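Methylxanthine N3-demethylase NdmB (Pseudomonas putida, PDB 6ICL) catalyses the N3-demethylation of theobromine and related methylxanthines in caffeine degradation, using a Rieske [2Fe-2S] cluster and a mononuclear iron. Local coordinates at residues A[57-62]-A[66-71]; A[102-105]-A[110-113]; A[193-198]-A[228-233]. All coordinates share one frame; numbering follows the deposited sequence.

The three contacts follow one another along the chain, and none nests in or crosses another. Contact 1 comes first and closes the tight turn of a hairpin in the Rieske domain. Contact 2 closes a second hairpin in the same domain, the one that carries part of the cluster site. These two touch: Leu71 at the end of contact 1 packs on Tyr102 and Leu103 of contact 2. Contact 3 closes a much longer loop in the C-terminal domain and brings the iron-binding segment 193-198 against a strand of its sheet. Its centre lies about 50 Å from that of contact 2 within the chain.

Contact 1. Residues A[57-62]-A[66-71]; sequences MGVTLL and LVLARL
Strands 57-61 and 66-71 run antiparallel, with their axes 4.7 Å apart at closest approach and their directions 139° apart. They form a beta hairpin in the Rieske domain. Strand 57-61 is an outermost strand of a six-stranded antiparallel sheet within the chain. Met57 with Leu68 and Val59 with Leu66 are hydrogen-bonded pairs. Gly58 and Val67 form the non-hydrogen-bonded pair between them. Leu68 N donates to Met57 O at 2.8 Å, and Met57 N donates back to Leu68 O. Leu66 N donates to Val59 O at 2.9 Å, nearly straight at 173°, and Val59 N returns to Leu66 O. The Val67 CA hydrogen also points at Met57 O, with CA and O 3.3 Å apart.

The side chains of Met57, Val59, Leu66 and Leu68 share one face of the sheet. Met57 and Leu68 lie side by side and point the same way. Met57 CG rests against both CB and CD1 of Leu68, 4.1 Å from each. The methionine then bends at chi3, and its end leads away from strand 66-71. On the same face, Leu68 also packs on Val40 and Cys41 of strand 37-42, which lies at the other end of the sheet order. The sheet therefore curls back on itself. Val67 is on the other face, where Gly58 offers no side chain, and its CG2 sits beside Met57 O. Further along, Leu61 CB meets Leu66 CD1 at 4.0 Å, and Leu61 also touches Ser278 and Pro279 of strand 270-281.

Val59 uses both of its methyls to bridge the two leucines. With CG1 anti to the carbonyl carbon (chi1 -65°), CG1 meets Leu68 CD1 at 4.0 Å and CG2 meets Leu66 CB at 3.8 Å.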
loop_
_atom_site.group_PDB
_atom_site.type_symbol
_atom_site.label_atom_id
_atom_site.label_comp_id
_atom_site.label_asym_id
_atom_site.label_seq_id
_atom_site.Cartn_x
_atom_site.Cartn_y
_atom_site.Cartn_z
ATOM N N MET A 57 -1.806 -27.047 11.097
ATOM C CA MET A 57 -2.070 -26.180 9.955
ATOM C C MET A 57 -3.575 -26.126 9.767
ATOM O O MET A 57 -4.285 -27.089 10.093
ATOM C CB MET A 57 -1.359 -26.684 8.664
ATOM C CG MET A 57 -2.268 -26.984 7.426
ATOM S SD MET A 57 -1.340 -27.004 5.904
ATOM C CE MET A 57 -2.176 -25.863 4.817
ATOM N N GLY A 58 -4.060 -24.996 9.261
ATOM C CA GLY A 58 -5.478 -24.816 8.972
ATOM C C GLY A 58 -5.746 -24.940 7.477
ATOM O O GLY A 58 -4.971 -24.448 6.662
ATOM N N VAL A 59 -6.836 -25.642 7.137
ATOM C CA VAL A 59 -7.344 -25.740 5.773
ATOM C C VAL A 59 -8.856 -25.656 5.856
ATOM O O VAL A 59 -9.460 -25.912 6.900
ATOM C CB VAL A 59 -6.961 -27.044 5.030
ATOM C CG1 VAL A 59 -5.460 -27.141 4.806
ATOM C CG2 VAL A 59 -7.497 -28.289 5.788
ATOM N N THR A 60 -9.473 -25.307 4.732
ATOM C CA THR A 60 -10.922 -25.261 4.635
ATOM C C THR A 60 -11.368 -26.198 3.520
ATOM O O THR A 60 -10.813 -26.168 2.419
ATOM C CB THR A 60 -11.393 -23.819 4.412
ATOM O OG1 THR A 60 -10.956 -23.030 5.532
ATOM C CG2 THR A 60 -12.919 -23.747 4.334
ATOM N N LEU A 61 -12.325 -27.073 3.833
ATOM C CA LEU A 61 -12.820 -28.080 2.898
ATOM C C LEU A 61 -14.329 -28.097 3.011
ATOM O O LEU A 61 -14.860 -28.354 4.096
ATOM C CB LEU A 61 -12.268 -29.476 3.193
ATOM C CG LEU A 61 -12.815 -30.585 2.275
ATOM C CD1 LEU A 61 -12.570 -30.261 0.799
ATOM C CD2 LEU A 61 -12.165 -31.931 2.623
ATOM N N LEU A 62 -15.006 -27.830 1.896
ATOM C CA LEU A 62 -16.464 -27.835 1.844
ATOM C C LEU A 62 -17.037 -26.909 2.906
ATOM O O LEU A 62 -18.055 -27.200 3.527
ATOM C CB LEU A 62 -17.021 -29.261 1.983
ATOM C CG LEU A 62 -16.765 -30.166 0.770
ATOM C CD1 LEU A 62 -17.170 -31.614 1.060
ATOM C CD2 LEU A 62 -17.513 -29.643 -0.436
ATOM N N LEU A 66 -10.759 -27.182 9.196
ATOM C CA LEU A 66 -10.075 -28.388 9.645
ATOM C C LEU A 66 -8.690 -28.011 10.131
ATOM O O LEU A 66 -8.093 -27.049 9.639
ATOM C CB LEU A 66 -9.903 -29.426 8.498
ATOM C CG LEU A 66 -11.141 -29.833 7.662
ATOM C CD1 LEU A 66 -10.757 -30.884 6.621
ATOM C CD2 LEU A 66 -12.251 -30.350 8.541
ATOM N N VAL A 67 -8.158 -28.803 11.059
ATOM C CA VAL A 67 -6.757 -28.702 11.457
ATOM C C VAL A 67 -6.043 -29.972 11.012
ATOM O O VAL A 67 -6.577 -31.079 11.158
ATOM C CB VAL A 67 -6.607 -28.465 12.974
ATOM C CG1 VAL A 67 -7.385 -29.526 13.782
ATOM C CG2 VAL A 67 -5.130 -28.435 13.367
ATOM N N LEU A 68 -4.869 -29.805 10.415
ATOM C CA LEU A 68 -3.968 -30.894 10.087
ATOM C C LEU A 68 -2.801 -30.866 11.063
ATOM O O LEU A 68 -2.255 -29.797 11.359
ATOM C CB LEU A 68 -3.438 -30.766 8.653
ATOM C CG LEU A 68 -4.495 -30.656 7.539
ATOM C CD1 LEU A 68 -3.837 -30.522 6.179
ATOM C CD2 LEU A 68 -5.454 -31.863 7.554
ATOM N N ALA A 69 -2.417 -32.033 11.567
ATOM C CA ALA A 69 -1.212 -32.127 12.374
ATOM C C ALA A 69 -0.624 -33.515 12.200
ATOM O O ALA A 69 -1.353 -34.496 11.993
ATOM C CB ALA A 69 -1.491 -31.868 13.854
ATOM N N ARG A 70 0.695 -33.594 12.284
ATOM C CA ARG A 70 1.381 -34.873 12.169
ATOM C C ARG A 70 1.665 -35.355 13.579
ATOM O O ARG A 70 2.443 -34.732 14.307
ATOM C CB ARG A 70 2.665 -34.773 11.353
ATOM C CG ARG A 70 3.377 -36.121 11.260
ATOM C CD ARG A 70 4.007 -36.306 9.910
ATOM N NE ARG A 70 4.830 -35.158 9.573
ATOM C CZ ARG A 70 5.323 -34.926 8.368
ATOM N NH1 ARG A 70 5.081 -35.768 7.375
ATOM N NH2 ARG A 70 6.066 -33.852 8.163
ATOM N N LEU A 71 0.993 -36.442 13.969
ATOM C CA LEU A 71 1.109 -37.046 15.288
ATOM C C LEU A 71 1.629 -38.469 15.094
ATOM O O LEU A 71 0.996 -39.269 14.395
ATOM C CB LEU A 71 -0.244 -37.064 16.009
ATOM C CG LEU A 71 -0.991 -35.739 16.224
ATOM C CD1 LEU A 71 -2.242 -35.963 17.059
ATOM C CD2 LEU A 71 -0.103 -34.697 16.883
#

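Contact 2. Residues A[102-105]-A[110-113]; sequences YLEC and WRYD. With FES (Fe2/s2 (inorganic) cluster), chain B.
Segments 102-105 and 110-113 run antiparallel as the arms of a hairpin, with their end-to-end directions 147° apart. Leu103 and Tyr112 are the hydrogen-bonded pair. Leu103 N donates to Tyr112 O at 2.9 Å, and Tyr112 N donates back to Leu103 O. Glu104 and Arg111 form the non-hydrogen-bonded pair. Where the strands end, Cys105 N donates to Trp110 O at 2.8 Å and 166°. This bond ties the start of the loop to its end.

The Tyr102 side chain lies across that of Arg111 at about a right angle, with CB 3.8 Å from Arg111 CB. Tyr112 O sits at the edge of the Tyr102 ring, near its plane. On the same face as Arg111, Glu104 extends from the backbone. Its OE2 lies near the Arg111 guanidinium as a charge only, and the place of that group is doubtful. The carboxylate has its salt bridge through OE1 to Arg93. On the other face Leu103 CB meets Tyr112 CB loosely. The Tyr112 hydroxyl bonds to Ala83 N, beside the cluster ligand Cys82.

Cys105 has SG anti to its backbone N (chi1 178°), which carries the sulfur to the cluster. SG binds FE2 at 2.3 Å, and Cys82 SG completes the protein ligands of this iron. Sulfide S2 lies over one face of the Trp110 indole, above its five-membered ring, 3.3 Å from CD1. The ring also stacks with His84. Phe200 of a neighbouring subunit packs on Glu104, and Val333 of that subunit packs on Trp110.

The hairpin thus presents one of the two cysteines to the cluster and an indole beside a sulfide. The ligands are as in the Rieske [2Fe-2S] fold, where two cysteines hold one iron and two histidines the other.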
loop_
_atom_site.group_PDB
_atom_site.type_symbol
_atom_site.label_atom_id
_atom_site.label_comp_id
_atom_site.label_asym_id
_atom_site.label_seq_id
_atom_site.Cartn_x
_atom_site.Cartn_y
_atom_site.Cartn_z
ATOM N N TYR A 102 0.597 -35.264 20.620
ATOM C CA TYR A 102 -0.733 -34.722 20.827
ATOM C C TYR A 102 -0.828 -33.364 20.146
ATOM O O TYR A 102 0.170 -32.667 19.938
ATOM C CB TYR A 102 -1.069 -34.592 22.323
ATOM C CG TYR A 102 -1.017 -35.927 23.039
ATOM C CD1 TYR A 102 -2.127 -36.767 23.067
ATOM C CD2 TYR A 102 0.159 -36.365 23.653
ATOM C CE1 TYR A 102 -2.071 -38.009 23.698
ATOM C CE2 TYR A 102 0.227 -37.611 24.289
ATOM C CZ TYR A 102 -0.892 -38.419 24.308
ATOM O OH TYR A 102 -0.833 -39.646 24.926
ATOM N N LEU A 103 -2.050 -32.998 19.824
ATOM C CA LEU A 103 -2.365 -31.668 19.325
ATOM C C LEU A 103 -2.854 -30.841 20.506
ATOM O O LEU A 103 -3.910 -31.123 21.084
ATOM C CB LEU A 103 -3.400 -31.750 18.212
ATOM C CG LEU A 103 -3.984 -30.430 17.705
ATOM C CD1 LEU A 103 -2.909 -29.598 17.047
ATOM C CD2 LEU A 103 -5.060 -30.803 16.711
ATOM N N GLU A 104 -2.077 -29.839 20.877
ATOM C CA GLU A 104 -2.356 -29.049 22.065
ATOM C C GLU A 104 -3.103 -27.780 21.682
ATOM O O GLU A 104 -2.670 -27.060 20.785
ATOM C CB GLU A 104 -1.056 -28.692 22.785
ATOM C CG GLU A 104 -1.271 -27.898 24.045
ATOM C CD GLU A 104 0.042 -27.455 24.672
ATOM O OE1 GLU A 104 0.775 -26.668 24.040
ATOM O OE2 GLU A 104 0.354 -27.923 25.783
ATOM N N CYS A 105 -4.201 -27.500 22.371
ATOM C CA CYS A 105 -4.935 -26.267 22.097
ATOM C C CYS A 105 -4.105 -25.053 22.528
ATOM O O CYS A 105 -3.397 -25.112 23.535
ATOM C CB CYS A 105 -6.274 -26.272 22.820
ATOM S SG CYS A 105 -7.245 -24.723 22.587
ATOM N N TRP A 110 -5.695 -28.158 26.281
ATOM C CA TRP A 110 -6.226 -29.506 26.137
ATOM C C TRP A 110 -5.472 -30.207 25.021
ATOM O O TRP A 110 -5.080 -29.588 24.026
ATOM C CB TRP A 110 -7.730 -29.487 25.849
ATOM C CG TRP A 110 -8.592 -29.013 27.001
ATOM C CD1 TRP A 110 -8.196 -28.284 28.083
ATOM C CD2 TRP A 110 -10.003 -29.251 27.176
ATOM N NE1 TRP A 110 -9.278 -28.045 28.921
ATOM C CE2 TRP A 110 -10.391 -28.631 28.385
ATOM C CE3 TRP A 110 -10.972 -29.934 26.428
ATOM C CZ2 TRP A 110 -11.711 -28.671 28.865
ATOM C CZ3 TRP A 110 -12.285 -29.969 26.904
ATOM C CH2 TRP A 110 -12.637 -29.335 28.106
ATOM N N ARG A 111 -5.204 -31.491 25.221
ATOM C CA ARG A 111 -4.435 -32.270 24.269
ATOM C C ARG A 111 -5.353 -33.267 23.586
ATOM O O ARG A 111 -6.135 -33.952 24.255
ATOM C CB ARG A 111 -3.281 -32.987 24.959
ATOM C CG ARG A 111 -2.388 -32.063 25.750
ATOM C CD ARG A 111 -0.958 -32.581 25.811
ATOM N NE ARG A 111 -0.306 -32.242 27.068
ATOM C CZ ARG A 111 1.001 -32.028 27.200
ATOM N NH1 ARG A 111 1.808 -32.095 26.138
ATOM N NH2 ARG A 111 1.497 -31.732 28.397
ATOM N N TYR A 112 -5.241 -33.359 22.261
ATOM C CA TYR A 112 -6.037 -34.286 21.475
ATOM C C TYR A 112 -5.128 -35.319 20.818
ATOM O O TYR A 112 -4.011 -35.000 20.387
ATOM C CB TYR A 112 -6.871 -33.539 20.427
ATOM C CG TYR A 112 -7.933 -32.663 21.043
ATOM C CD1 TYR A 112 -9.213 -33.153 21.289
ATOM C CD2 TYR A 112 -7.648 -31.345 21.408
ATOM C CE1 TYR A 112 -10.190 -32.341 21.882
ATOM C CE2 TYR A 112 -8.608 -30.538 21.988
ATOM C CZ TYR A 112 -9.872 -31.031 22.210
ATOM O OH TYR A 112 -10.809 -30.207 22.787
ATOM N N ASP A 113 -5.606 -36.566 20.757
ATOM C CA ASP A 113 -4.872 -37.626 20.075
ATOM C C ASP A 113 -5.377 -37.745 18.647
ATOM O O ASP A 113 -6.305 -37.041 18.245
ATOM C CB ASP A 113 -5.011 -38.965 20.805
ATOM C CG ASP A 113 -6.456 -39.462 20.881
ATOM O OD1 ASP A 113 -7.335 -39.085 20.066
ATOM O OD2 ASP A 113 -6.731 -40.253 21.790
HETATM FE FE1 FES B . -9.738 -24.057 26.349
HETATM FE FE2 FES B . -9.010 -25.221 23.960
HETATM S S1 FES B . -10.349 -23.492 24.246
HETATM S S2 FES B . -8.323 -25.673 26.000
#

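Contact 3. Residues A[193-198]-A[228-233]; sequences TDFSHF and FKLAPP. With FE (Fe (III) ion), chain C.
The Phe228 ring receives Thr193 CG2 at its edge, near the ring plane, with CZ 4.1 Å from the methyl. Leu230 CD1 approaches the Phe195 ring obliquely and lies 3.7 Å from CE2. Phe195 has CG anti to the carbonyl carbon (chi1 -85°), which turns its ring toward Leu230. These two side chains slide past each other in opposite directions. Phe195 also meets Phe210 and Phe248 edge-to-face, and its CD1 stands 3.6 Å above one face of the Phe198 ring. Phe198 CD1 lies over one face of the His197 imidazole, toward its rim. At the edge of that imidazole, in plane, lie Asp194 CB and the iron-bound water.

No hydrogen bond joins segments 193-198 and 228-233, so their link is wholly apolar. Polar bonds work within segment 193-198. Asp194 OD2 accepts from His197 ND1 at 2.7 Å, almost in the ring plane. Its OD1 accepts from Ser196 OG at 2.9 Å on the syn lone pair. The aspartate is therefore gripped at both oxygens, and the imidazole is fixed in rotation. His197 NE2 binds the iron at 2.1 Å, and His202 and Asp314 complete the protein ligands.

His108 of a neighbouring subunit, a cluster-pocket residue, packs on Ser196 and His197. Asp194 is thus a second-shell residue that positions an iron ligand at a subunit interface, consistent with the bridging aspartate between cluster and iron in Rieske oxygenases.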
loop_
_atom_site.group_PDB
_atom_site.type_symbol
_atom_site.label_atom_id
_atom_site.label_comp_id
_atom_site.label_asym_id
_atom_site.label_seq_id
_atom_site.Cartn_x
_atom_site.Cartn_y
_atom_site.Cartn_z
ATOM N N THR A 193 -10.935 -30.200 -19.135
ATOM C CA THR A 193 -11.258 -31.284 -20.053
ATOM C C THR A 193 -11.842 -30.778 -21.372
ATOM O O THR A 193 -12.481 -31.547 -22.091
ATOM C CB THR A 193 -12.236 -32.263 -19.394
ATOM O OG1 THR A 193 -13.427 -31.566 -19.023
ATOM C CG2 THR A 193 -11.630 -32.922 -18.139
ATOM N N ASP A 194 -11.647 -29.507 -21.702
ATOM C CA ASP A 194 -12.260 -28.909 -22.881
ATOM C C ASP A 194 -11.192 -28.390 -23.831
ATOM O O ASP A 194 -10.276 -27.676 -23.405
ATOM C CB ASP A 194 -13.194 -27.764 -22.491
ATOM C CG ASP A 194 -13.646 -26.965 -23.690
ATOM O OD1 ASP A 194 -14.443 -27.516 -24.467
ATOM O OD2 ASP A 194 -13.205 -25.804 -23.874
ATOM N N PHE A 195 -11.323 -28.725 -25.122
ATOM C CA PHE A 195 -10.416 -28.218 -26.151
ATOM C C PHE A 195 -10.994 -27.070 -26.958
ATOM O O PHE A 195 -10.227 -26.297 -27.547
ATOM C CB PHE A 195 -10.035 -29.333 -27.137
ATOM C CG PHE A 195 -8.893 -30.182 -26.684
ATOM C CD1 PHE A 195 -7.593 -29.833 -26.996
ATOM C CD2 PHE A 195 -9.115 -31.332 -25.957
ATOM C CE1 PHE A 195 -6.526 -30.618 -26.579
ATOM C CE2 PHE A 195 -8.052 -32.125 -25.535
ATOM C CZ PHE A 195 -6.755 -31.761 -25.853
ATOM N N SER A 196 -12.317 -26.938 -27.019
ATOM C CA SER A 196 -12.878 -25.928 -27.906
ATOM C C SER A 196 -12.563 -24.499 -27.474
ATOM O O SER A 196 -12.778 -23.581 -28.269
ATOM C CB SER A 196 -14.386 -26.113 -28.018
ATOM O OG SER A 196 -15.007 -25.905 -26.777
ATOM N N HIS A 197 -12.037 -24.272 -26.262
ATOM C CA HIS A 197 -11.686 -22.905 -25.889
ATOM C C HIS A 197 -10.268 -22.496 -26.287
ATOM O O HIS A 197 -9.930 -21.315 -26.135
ATOM C CB HIS A 197 -11.873 -22.686 -24.374
ATOM C CG HIS A 197 -10.802 -23.306 -23.526
ATOM N ND1 HIS A 197 -10.870 -24.608 -23.076
ATOM C CD2 HIS A 197 -9.652 -22.795 -23.026
ATOM C CE1 HIS A 197 -9.799 -24.876 -22.348
ATOM N NE2 HIS A 197 -9.042 -23.791 -22.304
ATOM N N PHE A 198 -9.430 -23.425 -26.793
ATOM C CA PHE A 198 -8.028 -23.090 -27.078
ATOM C C PHE A 198 -7.902 -21.926 -28.055
ATOM O O PHE A 198 -7.041 -21.051 -27.878
ATOM C CB PHE A 198 -7.270 -24.294 -27.648
ATOM C CG PHE A 198 -6.869 -25.306 -26.625
ATOM C CD1 PHE A 198 -7.560 -25.420 -25.423
ATOM C CD2 PHE A 198 -5.795 -26.150 -26.859
ATOM C CE1 PHE A 198 -7.189 -26.362 -24.470
ATOM C CE2 PHE A 198 -5.431 -27.090 -25.923
ATOM C CZ PHE A 198 -6.136 -27.199 -24.723
ATOM N N PHE A 228 -12.545 -41.269 -21.016
ATOM C CA PHE A 228 -12.754 -40.976 -22.416
ATOM C C PHE A 228 -11.393 -40.780 -23.053
ATOM O O PHE A 228 -10.388 -40.550 -22.372
ATOM C CB PHE A 228 -13.650 -39.746 -22.628
ATOM C CG PHE A 228 -13.323 -38.579 -21.720
ATOM C CD1 PHE A 228 -13.803 -38.536 -20.422
ATOM C CD2 PHE A 228 -12.541 -37.529 -22.172
ATOM C CE1 PHE A 228 -13.508 -37.464 -19.585
ATOM C CE2 PHE A 228 -12.241 -36.448 -21.330
ATOM C CZ PHE A 228 -12.726 -36.421 -20.050
ATOM N N LYS A 229 -11.372 -40.895 -24.367
ATOM C CA LYS A 229 -10.155 -40.812 -25.144
ATOM C C LYS A 229 -10.457 -39.933 -26.345
ATOM O O LYS A 229 -11.543 -40.013 -26.918
ATOM C CB LYS A 229 -9.665 -42.225 -25.554
ATOM C CG LYS A 229 -8.515 -42.236 -26.554
ATOM C CD LYS A 229 -7.791 -43.589 -26.570
ATOM C CE LYS A 229 -6.709 -43.656 -27.654
ATOM N NZ LYS A 229 -6.869 -44.824 -28.578
ATOM N N LEU A 230 -9.541 -39.030 -26.660
ATOM C CA LEU A 230 -9.674 -38.127 -27.791
ATOM C C LEU A 230 -8.492 -38.357 -28.713
ATOM O O LEU A 230 -7.345 -38.408 -28.256
ATOM C CB LEU A 230 -9.713 -36.659 -27.346
ATOM C CG LEU A 230 -10.745 -36.237 -26.295
ATOM C CD1 LEU A 230 -10.609 -34.750 -26.003
ATOM C CD2 LEU A 230 -12.158 -36.543 -26.738
ATOM N N ALA A 231 -8.770 -38.504 -30.005
ATOM C CA ALA A 231 -7.728 -38.668 -31.000
ATOM C C ALA A 231 -7.975 -37.650 -32.132
ATOM O O ALA A 231 -9.131 -37.457 -32.532
ATOM C CB ALA A 231 -7.705 -40.094 -31.560
ATOM N N PRO A 232 -6.938 -36.975 -32.601
ATOM C CA PRO A 232 -7.093 -36.101 -33.781
ATOM C C PRO A 232 -7.355 -36.927 -35.024
ATOM O O PRO A 232 -7.132 -38.148 -35.024
ATOM C CB PRO A 232 -5.737 -35.375 -33.867
ATOM C CG PRO A 232 -5.124 -35.525 -32.507
ATOM C CD PRO A 232 -5.613 -36.843 -31.979
ATOM N N PRO A 233 -7.840 -36.305 -36.116
ATOM C CA PRO A 233 -8.126 -37.056 -37.350
ATOM C C PRO A 233 -6.874 -37.541 -38.099
ATOM O O PRO A 233 -5.828 -36.888 -38.072
ATOM C CB PRO A 233 -8.908 -36.044 -38.199
ATOM C CG PRO A 233 -8.486 -34.703 -37.688
ATOM C CD PRO A 233 -8.247 -34.889 -36.217
HETATM FE FE FE C . -7.361 -23.633 -21.045
HETATM O O HOH W 1 -6.701 -25.537 -20.546
#